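Oxidoreductase, zinc-binding dehydrogenase family (Myxococcus xanthus, PDB 5K1S) is a zinc-binding medium-chain reductase that takes part in an alternative route for making isovaleryl coenzyme A, probably with a nicotinamide cofactor as hydride donor. Local coordinates at residues 47-53 with 81-87; 150-156 with 318-322. One frame throughout, in Å; residues are numbered along the deposited sequence.

Interaction 1: 47-53 with 81-87; sequences VLLRVHA and AAGEVIE
Ala-82 O is gripped by two successive amides, His-52 N at 3.0 Å and Ala-53 N at 3.3 Å, which makes a classic beta bulge between segments 47-53 and 81-87. The antiparallel pair belongs to the GroES-like domain of the medium-chain dehydrogenase/reductase fold. Ala-82 N answers with a nearly straight bond to Ala-53 O, and further along Arg-50 N and Glu-84 O meet at 2.7 Å. A second one-residue shift follows between Leu-48 and Leu-49. Extended from CB with CG opposite the main-chain N (chi1 178°), Glu-84 runs alongside Arg-50 and forms a salt bridge, NH1 to OE1 3.4 Å, its carboxylate turned 39° from the guanidinium. The same OE1 lies at the edge of the His-52 ring, whose stacking partner is Trp-158. Ile-86 spreads its branches over two neighbours, CD1 on Leu-48 CD2 (3.6 Å) and CG2 on Arg-50 CB; an alanine here would probably leave a gap beside Leu-48 and let the Arg-50 stem shift. On the face bearing Leu-49, Val-85 CG2 touches both Leu-49 CD2 at 3.8 Å and Val-47 CG1 at 3.7 Å.

Interaction 2: 150-156 with 318-322; sequences GRVPASL and LRLTA
Strand 150-151 runs out into a type I beta turn from Pro-153 to Leu-156, closed by Leu-156 N on Pro-153 O at 3.0 Å, and this turn packs against helical residues 318-322, the CA atoms of Leu-156 and Ala-322 lying 5.0 Å apart. Within the medium-chain dehydrogenase/reductase fold, the contact joins the end of a strand in the GroES-like domain to helix 311-323. No hydrogen bond crosses between the two segments, and the packing is mainly apolar. Leu-318 reaches to the foot of the turn: its CD1 lies against the Arg-151 backbone and meets Val-152 CG2 at 4.1 Å, while its CB faces Pro-153 CD. The prolyl ring passes roughly at a right angle to the Leu-318 side chain and sets its CG on Ala-322 CB at 3.6 Å. One helical turn separates Leu-318 from Ala-322, so the ring touches both ends of that turn, and the small methyl of Ala-322 allows the proline to come close to the helix. Leu-156 enters from the far end of the beta turn. With CG trans to the main-chain N (chi1 -171°), its two methyls part over the helix: CD2 faces Leu-318 CD2 at 4.2 Å, and CD1 turns to Thr-321. The Thr-321 hydroxyl bonds to Ala-317 O within its own helix, leaving the methyl branch to make the contact. Outside the two segments, Arg-151 N is hydrogen-bonded to Asp-315 OD1, a polar tie to the same helix, and the Arg-151 side chain makes a cation-pi contact with Trp-95. Ala-161 of helix 158-161 touches both Val-152 and Leu-156. The Leu-156 and Thr-321 side chains meet obliquely, CD1 resting 3.5 Å from CG2.

In the fold
Interactions 1 and 2 are linked through one mixed sheet: strand 80-88 pairs with strand 100-103, which pairs in turn with strand 149-151. Their centres are 15 Å apart and their nearest atoms about 5 Å apart, without touching. Leu-149 packs on Val-47 and Leu-49, and helix 158-161 touches both contacts, with Ala-161 meeting Ala-82 as well as Val-152 and Leu-156. Neither contact includes a zinc ligand: the side chain of Ala-81 is about 7 Å from that of the ligand His-79, and that of Leu-318 about 11 Å from that of the ligand Cys-166. Interaction 1 is strand pairing inside the sheet, whereas interaction 2 packs helix 311-323 against the turn that follows strand 149-151.

Interaction 1: 47-53 with 81-87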
ATOM      1  N   VAL A  47      -2.890 -30.557  19.542  1.00 54.28           N
ATOM      2  CA  VAL A  47      -3.329 -30.372  20.919  1.00 53.59           C
ATOM      3  C   VAL A  47      -4.845 -30.498  20.956  1.00 52.40           C
ATOM      4  O   VAL A  47      -5.538 -30.005  20.060  1.00 51.56           O
ATOM      5  CB  VAL A  47      -2.867 -29.003  21.463  1.00 53.44           C
ATOM      6  CG1 VAL A  47      -3.778 -28.502  22.576  1.00 52.82           C
ATOM      7  CG2 VAL A  47      -1.430 -29.092  21.958  1.00 55.26           C
ATOM      8  N   LEU A  48      -5.361 -31.158  21.991  1.00 46.85           N
ATOM      9  CA  LEU A  48      -6.798 -31.272  22.207  1.00 46.16           C
ATOM     10  C   LEU A  48      -7.233 -30.190  23.187  1.00 46.05           C
ATOM     11  O   LEU A  48      -6.716 -30.118  24.306  1.00 47.20           O
ATOM     12  CB  LEU A  48      -7.171 -32.655  22.736  1.00 47.33           C
ATOM     13  CG  LEU A  48      -8.656 -32.881  23.041  1.00 47.31           C
ATOM     14  CD1 LEU A  48      -9.511 -32.697  21.793  1.00 46.09           C
ATOM     15  CD2 LEU A  48      -8.880 -34.261  23.634  1.00 49.02           C
ATOM     16  N   LEU A  49      -8.181 -29.358  22.766  1.00 50.29           N
ATOM     17  CA  LEU A  49      -8.647 -28.234  23.561  1.00 50.40           C
ATOM     18  C   LEU A  49     -10.035 -28.507  24.121  1.00 50.71           C
ATOM     19  O   LEU A  49     -10.868 -29.153  23.480  1.00 50.24           O
ATOM     20  CB  LEU A  49      -8.687 -26.948  22.730  1.00 49.51           C
ATOM     21  CG  LEU A  49      -7.354 -26.256  22.449  1.00 49.77           C
ATOM     22  CD1 LEU A  49      -7.570 -25.106  21.485  1.00 49.11           C
ATOM     23  CD2 LEU A  49      -6.714 -25.757  23.737  1.00 51.04           C
ATOM     24  N   ARG A  50     -10.269 -28.004  25.329  1.00 66.68           N
ATOM     25  CA  ARG A  50     -11.587 -28.024  25.955  1.00 67.70           C
ATOM     26  C   ARG A  50     -12.150 -26.617  25.811  1.00 67.39           C
ATOM     27  O   ARG A  50     -11.796 -25.711  26.570  1.00 68.43           O
ATOM     28  CB  ARG A  50     -11.489 -28.459  27.413  1.00 69.91           C
ATOM     29  CG  ARG A  50     -12.789 -28.971  28.013  1.00 71.57           C
ATOM     30  CD  ARG A  50     -13.685 -27.849  28.505  1.00 72.67           C
ATOM     31  NE  ARG A  50     -14.438 -28.251  29.691  1.00 75.59           N
ATOM     32  CZ  ARG A  50     -13.998 -28.131  30.941  1.00 77.67           C
ATOM     33  NH1 ARG A  50     -12.800 -27.612  31.189  1.00 77.15           N
ATOM     34  NH2 ARG A  50     -14.758 -28.531  31.952  1.00 80.65           N
ATOM     35  N   VAL A  51     -13.019 -26.432  24.820  1.00 47.05           N
ATOM     36  CA  VAL A  51     -13.470 -25.097  24.449  1.00 46.89           C
ATOM     37  C   VAL A  51     -14.385 -24.558  25.539  1.00 48.88           C
ATOM     38  O   VAL A  51     -15.423 -25.152  25.850  1.00 49.77           O
ATOM     39  CB  VAL A  51     -14.183 -25.119  23.091  1.00 45.52           C
ATOM     40  CG1 VAL A  51     -14.537 -23.701  22.654  1.00 45.70           C
ATOM     41  CG2 VAL A  51     -13.316 -25.808  22.041  1.00 44.12           C
ATOM     42  N   HIS A  52     -13.998 -23.424  26.124  1.00 49.19           N
ATOM     43  CA  HIS A  52     -14.842 -22.721  27.079  1.00 51.50           C
ATOM     44  C   HIS A  52     -15.663 -21.615  26.434  1.00 51.32           C
ATOM     45  O   HIS A  52     -16.682 -21.208  27.005  1.00 53.36           O
ATOM     46  CB  HIS A  52     -13.990 -22.117  28.202  1.00 53.26           C
ATOM     47  CG  HIS A  52     -13.440 -23.131  29.154  1.00 54.37           C
ATOM     48  ND1 HIS A  52     -14.121 -23.541  30.280  1.00 56.97           N
ATOM     49  CD2 HIS A  52     -12.274 -23.819  29.148  1.00 53.55           C
ATOM     50  CE1 HIS A  52     -13.397 -24.436  30.927  1.00 57.57           C
ATOM     51  NE2 HIS A  52     -12.271 -24.622  30.262  1.00 55.49           N
ATOM     52  N   ALA A  53     -15.250 -21.128  25.269  1.00 46.77           N
ATOM     53  CA  ALA A  53     -15.965 -20.065  24.583  1.00 46.62           C
ATOM     54  C   ALA A  53     -15.463 -19.985  23.150  1.00 44.19           C
ATOM     55  O   ALA A  53     -14.302 -20.299  22.868  1.00 43.15           O
ATOM     56  CB  ALA A  53     -15.778 -18.719  25.293  1.00 48.53           C
ATOM     57  N   ALA A  81     -11.886 -19.411  19.071  1.00 41.35           N
ATOM     58  CA  ALA A  81     -12.120 -20.274  20.219  1.00 41.57           C
ATOM     59  C   ALA A  81     -11.031 -20.087  21.268  1.00 43.45           C
ATOM     60  O   ALA A  81      -9.856 -19.899  20.938  1.00 43.93           O
ATOM     61  CB  ALA A  81     -12.175 -21.740  19.790  1.00 40.00           C
ATOM     62  N   ALA A  82     -11.436 -20.142  22.534  1.00 46.25           N
ATOM     63  CA  ALA A  82     -10.527 -20.095  23.670  1.00 48.17           C
ATOM     64  C   ALA A  82     -10.860 -21.263  24.583  1.00 48.38           C
ATOM     65  O   ALA A  82     -12.028 -21.471  24.924  1.00 48.69           O
ATOM     66  CB  ALA A  82     -10.646 -18.769  24.428  1.00 50.71           C
ATOM     67  N   GLY A  83      -9.847 -22.022  24.969  1.00 47.66           N
ATOM     68  CA  GLY A  83     -10.076 -23.218  25.741  1.00 48.04           C
ATOM     69  C   GLY A  83      -8.871 -23.642  26.544  1.00 49.52           C
ATOM     70  O   GLY A  83      -7.935 -22.871  26.756  1.00 50.49           O
ATOM     71  N   GLU A  84      -8.907 -24.899  26.983  1.00 52.13           N
ATOM     72  CA  GLU A  84      -7.929 -25.444  27.914  1.00 53.92           C
ATOM     73  C   GLU A  84      -7.334 -26.715  27.331  1.00 53.11           C
ATOM     74  O   GLU A  84      -8.067 -27.594  26.868  1.00 51.95           O
ATOM     75  CB  GLU A  84      -8.583 -25.735  29.268  1.00 55.77           C
ATOM     76  CG  GLU A  84      -7.660 -26.344  30.305  1.00 57.85           C
ATOM     77  CD  GLU A  84      -8.391 -26.685  31.590  1.00 59.69           C
ATOM     78  OE1 GLU A  84      -9.619 -26.462  31.649  1.00 59.35           O
ATOM     79  OE2 GLU A  84      -7.737 -27.179  32.536  1.00 61.63           O
ATOM     80  N   VAL A  85      -6.007 -26.811  27.360  1.00 51.02           N
ATOM     81  CA  VAL A  85      -5.312 -27.994  26.864  1.00 50.57           C
ATOM     82  C   VAL A  85      -5.573 -29.140  27.837  1.00 51.77           C
ATOM     83  O   VAL A  85      -5.108 -29.109  28.980  1.00 53.86           O
ATOM     84  CB  VAL A  85      -3.811 -27.733  26.702  1.00 51.47           C
ATOM     85  CG1 VAL A  85      -3.087 -28.995  26.242  1.00 51.26           C
ATOM     86  CG2 VAL A  85      -3.577 -26.590  25.725  1.00 50.37           C
ATOM     87  N   ILE A  86      -6.320 -30.153  27.390  1.00 46.20           N
ATOM     88  CA  ILE A  86      -6.559 -31.345  28.200  1.00 46.71           C
ATOM     89  C   ILE A  86      -5.733 -32.535  27.739  1.00 46.66           C
ATOM     90  O   ILE A  86      -5.636 -33.528  28.477  1.00 47.29           O
ATOM     91  CB  ILE A  86      -8.052 -31.733  28.211  1.00 46.09           C
ATOM     92  CG1 ILE A  86      -8.529 -32.113  26.804  1.00 44.77           C
ATOM     93  CG2 ILE A  86      -8.885 -30.587  28.770  1.00 46.28           C
ATOM     94  CD1 ILE A  86      -9.870 -32.815  26.787  1.00 44.27           C
ATOM     95  N   GLU A  87      -5.145 -32.476  26.547  1.00 47.87           N
ATOM     96  CA  GLU A  87      -4.322 -33.565  26.047  1.00 47.78           C
ATOM     97  C   GLU A  87      -3.392 -33.013  24.980  1.00 47.05           C
ATOM     98  O   GLU A  87      -3.773 -32.117  24.222  1.00 45.75           O
ATOM     99  CB  GLU A  87      -5.181 -34.697  25.472  1.00 46.53           C
ATOM    100  CG  GLU A  87      -4.382 -35.868  24.924  1.00 46.50           C
ATOM    101  CD  GLU A  87      -5.263 -36.899  24.250  1.00 45.27           C
ATOM    102  OE1 GLU A  87      -6.493 -36.687  24.203  1.00 44.49           O
ATOM    103  OE2 GLU A  87      -4.728 -37.918  23.765  1.00 45.23           O
TER

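Interaction 2: 150-156 with 318-322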
ATOM      1  N   GLY A 150      -2.642 -19.264  20.494  1.00 55.72           N
ATOM      2  CA  GLY A 150      -2.105 -18.169  21.278  1.00 57.99           C
ATOM      3  C   GLY A 150      -2.333 -18.423  22.753  1.00 59.02           C
ATOM      4  O   GLY A 150      -3.242 -19.174  23.113  1.00 57.84           O
ATOM      5  N   ARG A 151      -1.533 -17.807  23.618  1.00 55.05           N
ATOM      6  CA  ARG A 151      -1.563 -18.092  25.048  1.00 56.43           C
ATOM      7  C   ARG A 151      -2.435 -17.077  25.775  1.00 57.99           C
ATOM      8  O   ARG A 151      -2.235 -15.865  25.640  1.00 59.46           O
ATOM      9  CB  ARG A 151      -0.149 -18.090  25.625  1.00 58.20           C
ATOM     10  CG  ARG A 151       0.735 -19.148  25.000  1.00 57.47           C
ATOM     11  CD  ARG A 151       2.033 -19.334  25.750  1.00 60.16           C
ATOM     12  NE  ARG A 151       2.741 -20.524  25.287  1.00 59.87           N
ATOM     13  CZ  ARG A 151       2.501 -21.757  25.720  1.00 59.41           C
ATOM     14  NH1 ARG A 151       1.566 -21.980  26.636  1.00 59.20           N
ATOM     15  NH2 ARG A 151       3.197 -22.775  25.235  1.00 59.27           N
ATOM     16  N   VAL A 152      -3.391 -17.578  26.549  1.00 62.66           N
ATOM     17  CA  VAL A 152      -4.339 -16.739  27.272  1.00 64.22           C
ATOM     18  C   VAL A 152      -3.801 -16.531  28.686  1.00 67.09           C
ATOM     19  O   VAL A 152      -3.640 -17.518  29.421  1.00 67.06           O
ATOM     20  CB  VAL A 152      -5.732 -17.379  27.311  1.00 62.49           C
ATOM     21  CG1 VAL A 152      -6.715 -16.480  28.056  1.00 64.23           C
ATOM     22  CG2 VAL A 152      -6.222 -17.662  25.897  1.00 59.70           C
ATOM     23  N   PRO A 153      -3.515 -15.299  29.105  1.00 65.56           N
ATOM     24  CA  PRO A 153      -3.094 -15.084  30.493  1.00 67.87           C
ATOM     25  C   PRO A 153      -4.145 -15.593  31.467  1.00 68.24           C
ATOM     26  O   PRO A 153      -5.348 -15.537  31.206  1.00 67.32           O
ATOM     27  CB  PRO A 153      -2.930 -13.562  30.589  1.00 69.77           C
ATOM     28  CG  PRO A 153      -2.724 -13.109  29.185  1.00 68.52           C
ATOM     29  CD  PRO A 153      -3.527 -14.043  28.334  1.00 66.01           C
ATOM     30  N   ALA A 154      -3.673 -16.104  32.606  1.00 64.66           N
ATOM     31  CA  ALA A 154      -4.587 -16.627  33.614  1.00 65.37           C
ATOM     32  C   ALA A 154      -5.555 -15.567  34.114  1.00 66.85           C
ATOM     33  O   ALA A 154      -6.631 -15.911  34.616  1.00 67.11           O
ATOM     34  CB  ALA A 154      -3.796 -17.205  34.787  1.00 67.62           C
ATOM     35  N   SER A 155      -5.205 -14.290  33.981  1.00 75.82           N
ATOM     36  CA  SER A 155      -6.044 -13.199  34.457  1.00 77.40           C
ATOM     37  C   SER A 155      -7.164 -12.839  33.490  1.00 76.07           C
ATOM     38  O   SER A 155      -7.955 -11.940  33.798  1.00 77.26           O
ATOM     39  CB  SER A 155      -5.183 -11.961  34.719  1.00 79.43           C
ATOM     40  OG  SER A 155      -5.967 -10.877  35.187  1.00 81.03           O
ATOM     41  N   LEU A 156      -7.258 -13.511  32.343  1.00 65.95           N
ATOM     42  CA  LEU A 156      -8.204 -13.133  31.302  1.00 64.50           C
ATOM     43  C   LEU A 156      -9.337 -14.147  31.239  1.00 62.57           C
ATOM     44  O   LEU A 156      -9.075 -15.329  30.968  1.00 60.83           O
ATOM     45  CB  LEU A 156      -7.494 -13.043  29.951  1.00 62.98           C
ATOM     46  CG  LEU A 156      -8.287 -12.461  28.779  1.00 61.63           C
ATOM     47  CD1 LEU A 156      -8.711 -11.028  29.052  1.00 63.82           C
ATOM     48  CD2 LEU A 156      -7.458 -12.528  27.509  1.00 60.07           C
ATOM     49  N   LEU A 318      -3.719 -10.883  23.264  1.00 64.10           N
ATOM     50  CA  LEU A 318      -4.256 -11.473  24.485  1.00 65.64           C
ATOM     51  C   LEU A 318      -3.640 -10.829  25.719  1.00 68.69           C
ATOM     52  O   LEU A 318      -4.329 -10.598  26.720  1.00 71.38           O
ATOM     53  CB  LEU A 318      -4.013 -12.983  24.486  1.00 62.89           C
ATOM     54  CG  LEU A 318      -4.763 -13.770  23.408  1.00 60.30           C
ATOM     55  CD1 LEU A 318      -4.215 -15.184  23.294  1.00 58.04           C
ATOM     56  CD2 LEU A 318      -6.252 -13.800  23.707  1.00 61.74           C
ATOM     57  N   ARG A 319      -2.342 -10.525  25.667  1.00 76.64           N
ATOM     58  CA  ARG A 319      -1.691  -9.877  26.800  1.00 79.58           C
ATOM     59  C   ARG A 319      -2.255  -8.482  27.032  1.00 83.36           C
ATOM     60  O   ARG A 319      -2.448  -8.067  28.182  1.00 86.36           O
ATOM     61  CB  ARG A 319      -0.182  -9.810  26.568  1.00 78.57           C
ATOM     62  CG  ARG A 319       0.606  -9.374  27.793  1.00 81.23           C
ATOM     63  CD  ARG A 319       2.057  -9.077  27.454  1.00 80.74           C
ATOM     64  NE  ARG A 319       2.184  -7.948  26.536  1.00 81.45           N
ATOM     65  CZ  ARG A 319       2.036  -6.675  26.889  1.00 84.92           C
ATOM     66  NH1 ARG A 319       1.744  -6.356  28.143  1.00 87.86           N
ATOM     67  NH2 ARG A 319       2.172  -5.715  25.984  1.00 85.57           N
ATOM     68  N   LEU A 320      -2.527  -7.741  25.955  1.00 67.22           N
ATOM     69  CA  LEU A 320      -3.050  -6.387  26.101  1.00 71.27           C
ATOM     70  C   LEU A 320      -4.429  -6.381  26.747  1.00 73.66           C
ATOM     71  O   LEU A 320      -4.761  -5.448  27.487  1.00 77.69           O
ATOM     72  CB  LEU A 320      -3.098  -5.699  24.736  1.00 70.67           C
ATOM     73  CG  LEU A 320      -1.737  -5.348  24.132  1.00 69.38           C
ATOM     74  CD1 LEU A 320      -1.881  -4.967  22.671  1.00 67.65           C
ATOM     75  CD2 LEU A 320      -1.078  -4.218  24.912  1.00 73.38           C
ATOM     76  N   THR A 321      -5.244  -7.403  26.486  1.00 69.30           N
ATOM     77  CA  THR A 321      -6.569  -7.456  27.092  1.00 71.59           C
ATOM     78  C   THR A 321      -6.483  -7.790  28.576  1.00 72.87           C
ATOM     79  O   THR A 321      -7.231  -7.235  29.388  1.00 76.19           O
ATOM     80  CB  THR A 321      -7.441  -8.481  26.367  1.00 68.68           C
ATOM     81  OG1 THR A 321      -7.382  -8.249  24.954  1.00 66.68           O
ATOM     82  CG2 THR A 321      -8.888  -8.371  26.831  1.00 71.51           C
ATOM     83  N   ALA A 322      -5.576  -8.695  28.950  1.00 79.96           N
ATOM     84  CA  ALA A 322      -5.434  -9.060  30.355  1.00 81.03           C
ATOM     85  C   ALA A 322      -4.923  -7.886  31.181  1.00 84.50           C
ATOM     86  O   ALA A 322      -5.318  -7.719  32.341  1.00 86.73           O
ATOM     87  CB  ALA A 322      -4.499 -10.260  30.491  1.00 77.91           C
TER